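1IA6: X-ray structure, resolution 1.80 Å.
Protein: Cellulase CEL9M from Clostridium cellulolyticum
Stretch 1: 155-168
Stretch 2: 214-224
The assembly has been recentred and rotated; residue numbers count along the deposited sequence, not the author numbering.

Stretch 1, residues 155-168: LSETSAALTLMYLN
Stretch 2 214-224: AWAATWLYTAT

No clear direct hydrogen bond joins the two helices of this cellulase; a water bridges them where the backbones come closest. The water donates to Ser159 OG (3.0 Å) and to Ala216 O (3.0 Å), and also hydrogen-bonds to Thr163 OG1 (2.8 Å), so one molecule ties two side chains of the first helix to a carbonyl of the second. Both stretches are helical throughout, with phi/psi near -65/-40 except at the last residues, Asn168 (-87/-16), Ala223 (-83/-29) and Thr224 (-113/-16), and run in the same general direction, their axes 23° apart and 8.3 Å at closest approach.

The register sets Ala160 against Ala216 (CA to CA 4.7 Å) and Leu167 against Ala223 (CA to CA 6.8 Å), so the helices diverge toward their C-terminal ends. Small residues suit the tight end: Ala216 CB lies 3.4 Å from Ser156 O and 3.8 Å from Ser156 CB, while Ala160 CB packs 3.7 Å from Trp215 CD1 and 4.0 Å from Trp219 CD1. Trp215 (chi1 t, chi2 -109°) also brings NE1 to 3.3 Å from Glu157 OE1; Glu157 starts away from the second helix, but its m, m side chain turns the carboxylate back.

Beyond the alanines, Trp219 (chi1 m, chi2 112°) fills the widening gap as a knob among Ala160, Thr163, Leu164 and Leu167. Leu164 (m, t) places CD2 over one face of the Trp219 six-membered ring, 3.6 Å from that ring's centroid, in a CH-pi contact, and Leu167 (m, t) sets CD1 3.8 Å from Trp219 CE3. Thr163 (m) serves both polar and apolar needs: OG1 meets the water, whereas CG2 packs 3.7 Å from Ala223 CB. Ala223 CB also lies 3.8 Å from Tyr166 CD2, with Tyr166 in the t rotamer. Together the stretches bury 598 Å², summed over both sides; the residues in contact are mostly buried, with Tyr166, Leu167, Thr222 and Ala223, toward the C-terminal ends, partly exposed.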

# COMPACT_ATOMS: atom_id res chain seq x y z
N LEU A 155 3.66 -5.30 -12.94
CA LEU A 155 4.49 -6.49 -12.84
C LEU A 155 5.66 -6.29 -11.90
O LEU A 155 6.01 -7.19 -11.14
CB LEU A 155 5.00 -6.88 -14.24
CG LEU A 155 3.95 -7.45 -15.19
CD1 LEU A 155 4.52 -7.56 -16.60
CD2 LEU A 155 3.49 -8.80 -14.68
N SER A 156 6.25 -5.10 -11.93
CA SER A 156 7.39 -4.80 -11.08
C SER A 156 7.02 -4.67 -9.61
O SER A 156 7.74 -5.15 -8.74
CB SER A 156 8.10 -3.52 -11.55
OG SER A 156 8.69 -3.73 -12.82
N GLU A 157 5.90 -4.02 -9.31
CA GLU A 157 5.50 -3.88 -7.92
C GLU A 157 5.15 -5.26 -7.35
O GLU A 157 5.45 -5.56 -6.20
CB GLU A 157 4.31 -2.94 -7.77
CG GLU A 157 4.67 -1.46 -7.94
CD GLU A 157 5.84 -1.03 -7.07
OE1 GLU A 157 5.92 -1.47 -5.91
OE2 GLU A 157 6.67 -0.23 -7.55
N THR A 158 4.54 -6.10 -8.18
CA THR A 158 4.17 -7.45 -7.75
C THR A 158 5.44 -8.25 -7.53
O THR A 158 5.56 -9.00 -6.57
CB THR A 158 3.27 -8.13 -8.80
OG1 THR A 158 2.13 -7.30 -9.06
CG2 THR A 158 2.79 -9.49 -8.30
N SER A 159 6.41 -8.07 -8.42
CA SER A 159 7.69 -8.76 -8.30
C SER A 159 8.36 -8.37 -6.98
O SER A 159 8.85 -9.23 -6.24
CB SER A 159 8.60 -8.39 -9.47
OG SER A 159 9.90 -8.96 -9.34
N ALA A 160 8.38 -7.07 -6.68
CA ALA A 160 9.00 -6.59 -5.45
C ALA A 160 8.30 -7.17 -4.23
O ALA A 160 8.95 -7.55 -3.27
CB ALA A 160 8.97 -5.06 -5.41
N ALA A 161 6.98 -7.22 -4.28
CA ALA A 161 6.21 -7.77 -3.16
C ALA A 161 6.57 -9.24 -2.94
O ALA A 161 6.67 -9.69 -1.80
CB ALA A 161 4.71 -7.64 -3.43
N LEU A 162 6.76 -9.97 -4.03
CA LEU A 162 7.10 -11.39 -3.96
C LEU A 162 8.54 -11.61 -3.48
O LEU A 162 8.81 -12.56 -2.74
CB LEU A 162 6.89 -12.05 -5.32
CG LEU A 162 5.42 -12.25 -5.72
CD1 LEU A 162 5.32 -12.65 -7.19
CD2 LEU A 162 4.78 -13.30 -4.82
N THR A 163 9.45 -10.75 -3.91
CA THR A 163 10.85 -10.87 -3.48
C THR A 163 10.93 -10.56 -1.99
O THR A 163 11.66 -11.21 -1.25
CB THR A 163 11.76 -9.91 -4.25
OG1 THR A 163 11.69 -10.20 -5.65
CG2 THR A 163 13.21 -10.04 -3.77
N LEU A 164 10.19 -9.54 -1.56
CA LEU A 164 10.20 -9.19 -0.15
C LEU A 164 9.61 -10.33 0.67
O LEU A 164 10.05 -10.58 1.80
CB LEU A 164 9.43 -7.89 0.08
CG LEU A 164 10.30 -6.65 -0.18
CD1 LEU A 164 9.45 -5.41 -0.43
CD2 LEU A 164 11.22 -6.46 1.02
N MET A 165 8.64 -11.04 0.12
CA MET A 165 8.06 -12.17 0.85
C MET A 165 9.13 -13.25 0.99
O MET A 165 9.25 -13.89 2.04
CB MET A 165 6.83 -12.73 0.13
CG MET A 165 6.08 -13.77 0.95
SD MET A 165 5.58 -13.10 2.57
CE MET A 165 4.28 -14.24 3.03
N TYR A 166 9.91 -13.47 -0.07
CA TYR A 166 10.98 -14.46 -0.01
C TYR A 166 11.91 -14.08 1.15
O TYR A 166 12.26 -14.91 1.98
CB TYR A 166 11.78 -14.48 -1.31
CG TYR A 166 13.16 -15.11 -1.18
CD1 TYR A 166 13.31 -16.49 -1.05
CD2 TYR A 166 14.31 -14.31 -1.15
CE1 TYR A 166 14.58 -17.07 -0.88
CE2 TYR A 166 15.58 -14.88 -0.99
CZ TYR A 166 15.70 -16.26 -0.85
OH TYR A 166 16.94 -16.82 -0.67
N LEU A 167 12.29 -12.80 1.20
CA LEU A 167 13.18 -12.31 2.25
C LEU A 167 12.58 -12.40 3.65
O LEU A 167 13.28 -12.71 4.61
CB LEU A 167 13.59 -10.87 1.96
CG LEU A 167 14.43 -10.66 0.69
CD1 LEU A 167 14.52 -9.18 0.35
CD2 LEU A 167 15.81 -11.27 0.90
N ASN A 168 11.28 -12.14 3.76
CA ASN A 168 10.60 -12.17 5.05
C ASN A 168 10.07 -13.54 5.48
O ASN A 168 9.77 -13.74 6.65
CB ASN A 168 9.41 -11.19 5.07
CG ASN A 168 9.83 -9.74 4.95
OD1 ASN A 168 10.82 -9.32 5.55
ND2 ASN A 168 9.06 -8.95 4.20
N ALA A 214 13.16 -0.28 -11.64
CA ALA A 214 14.37 -0.04 -10.86
C ALA A 214 14.18 -0.57 -9.44
O ALA A 214 15.04 -1.24 -8.89
CB ALA A 214 14.69 1.45 -10.82
N TRP A 215 13.03 -0.24 -8.86
CA TRP A 215 12.67 -0.68 -7.51
C TRP A 215 12.68 -2.21 -7.41
O TRP A 215 13.30 -2.77 -6.51
CB TRP A 215 11.29 -0.09 -7.18
CG TRP A 215 10.56 -0.66 -6.00
CD1 TRP A 215 9.43 -1.44 -6.05
CD2 TRP A 215 10.81 -0.41 -4.61
NE1 TRP A 215 8.96 -1.68 -4.78
CE2 TRP A 215 9.79 -1.06 -3.88
CE3 TRP A 215 11.79 0.30 -3.91
CZ2 TRP A 215 9.72 -1.02 -2.48
CZ3 TRP A 215 11.72 0.34 -2.52
CH2 TRP A 215 10.69 -0.31 -1.82
N ALA A 216 12.00 -2.88 -8.34
CA ALA A 216 11.95 -4.34 -8.33
C ALA A 216 13.35 -4.93 -8.50
O ALA A 216 13.68 -5.94 -7.89
CB ALA A 216 11.03 -4.83 -9.45
N ALA A 217 14.16 -4.28 -9.34
CA ALA A 217 15.52 -4.74 -9.59
C ALA A 217 16.39 -4.67 -8.34
O ALA A 217 17.20 -5.57 -8.10
CB ALA A 217 16.14 -3.91 -10.72
N THR A 218 16.24 -3.62 -7.53
CA THR A 218 17.06 -3.52 -6.33
C THR A 218 16.75 -4.65 -5.35
O THR A 218 17.64 -5.13 -4.65
CB THR A 218 16.89 -2.16 -5.60
OG1 THR A 218 15.57 -2.04 -5.06
CG2 THR A 218 17.16 -1.00 -6.56
N TRP A 219 15.49 -5.08 -5.30
CA TRP A 219 15.13 -6.17 -4.39
C TRP A 219 15.65 -7.51 -4.89
O TRP A 219 16.10 -8.34 -4.11
CB TRP A 219 13.61 -6.21 -4.18
CG TRP A 219 13.17 -5.10 -3.28
CD1 TRP A 219 12.41 -4.02 -3.63
CD2 TRP A 219 13.54 -4.91 -1.91
NE1 TRP A 219 12.29 -3.16 -2.56
CE2 TRP A 219 12.98 -3.68 -1.50
CE3 TRP A 219 14.29 -5.65 -1.00
CZ2 TRP A 219 13.15 -3.18 -0.20
CZ3 TRP A 219 14.47 -5.15 0.29
CH2 TRP A 219 13.90 -3.93 0.68
N LEU A 220 15.61 -7.72 -6.20
CA LEU A 220 16.13 -8.96 -6.75
C LEU A 220 17.63 -9.03 -6.48
O LEU A 220 18.18 -10.12 -6.31
CB LEU A 220 15.82 -9.06 -8.25
CG LEU A 220 14.37 -9.52 -8.50
CD1 LEU A 220 13.97 -9.28 -9.95
CD2 LEU A 220 14.25 -10.99 -8.14
N TYR A 221 18.29 -7.88 -6.44
CA TYR A 221 19.72 -7.86 -6.14
C TYR A 221 19.93 -8.28 -4.69
O TYR A 221 20.78 -9.12 -4.39
CB TYR A 221 20.32 -6.47 -6.34
CG TYR A 221 21.76 -6.40 -5.87
CD1 TYR A 221 22.77 -7.08 -6.54
CD2 TYR A 221 22.09 -5.68 -4.71
CE1 TYR A 221 24.09 -7.06 -6.07
CE2 TYR A 221 23.41 -5.66 -4.24
CZ TYR A 221 24.40 -6.34 -4.92
OH TYR A 221 25.69 -6.31 -4.45
N THR A 222 19.17 -7.69 -3.78
CA THR A 222 19.29 -8.01 -2.37
C THR A 222 19.07 -9.50 -2.11
O THR A 222 19.73 -10.10 -1.26
CB THR A 222 18.27 -7.21 -1.53
OG1 THR A 222 18.53 -5.81 -1.69
CG2 THR A 222 18.38 -7.58 -0.05
N ALA A 223 18.16 -10.11 -2.86
CA ALA A 223 17.87 -11.53 -2.68
C ALA A 223 18.82 -12.49 -3.38
O ALA A 223 19.03 -13.60 -2.90
CB ALA A 223 16.44 -11.82 -3.13
N THR A 224 19.41 -12.06 -4.49
CA THR A 224 20.29 -12.94 -5.26
C THR A 224 21.78 -12.58 -5.31
O THR A 224 22.60 -13.42 -5.68
CB THR A 224 19.81 -13.03 -6.72
OG1 THR A 224 20.02 -11.76 -7.37
CG2 THR A 224 18.32 -13.37 -6.78
O HOH W 1 11.53 -7.84 -7.11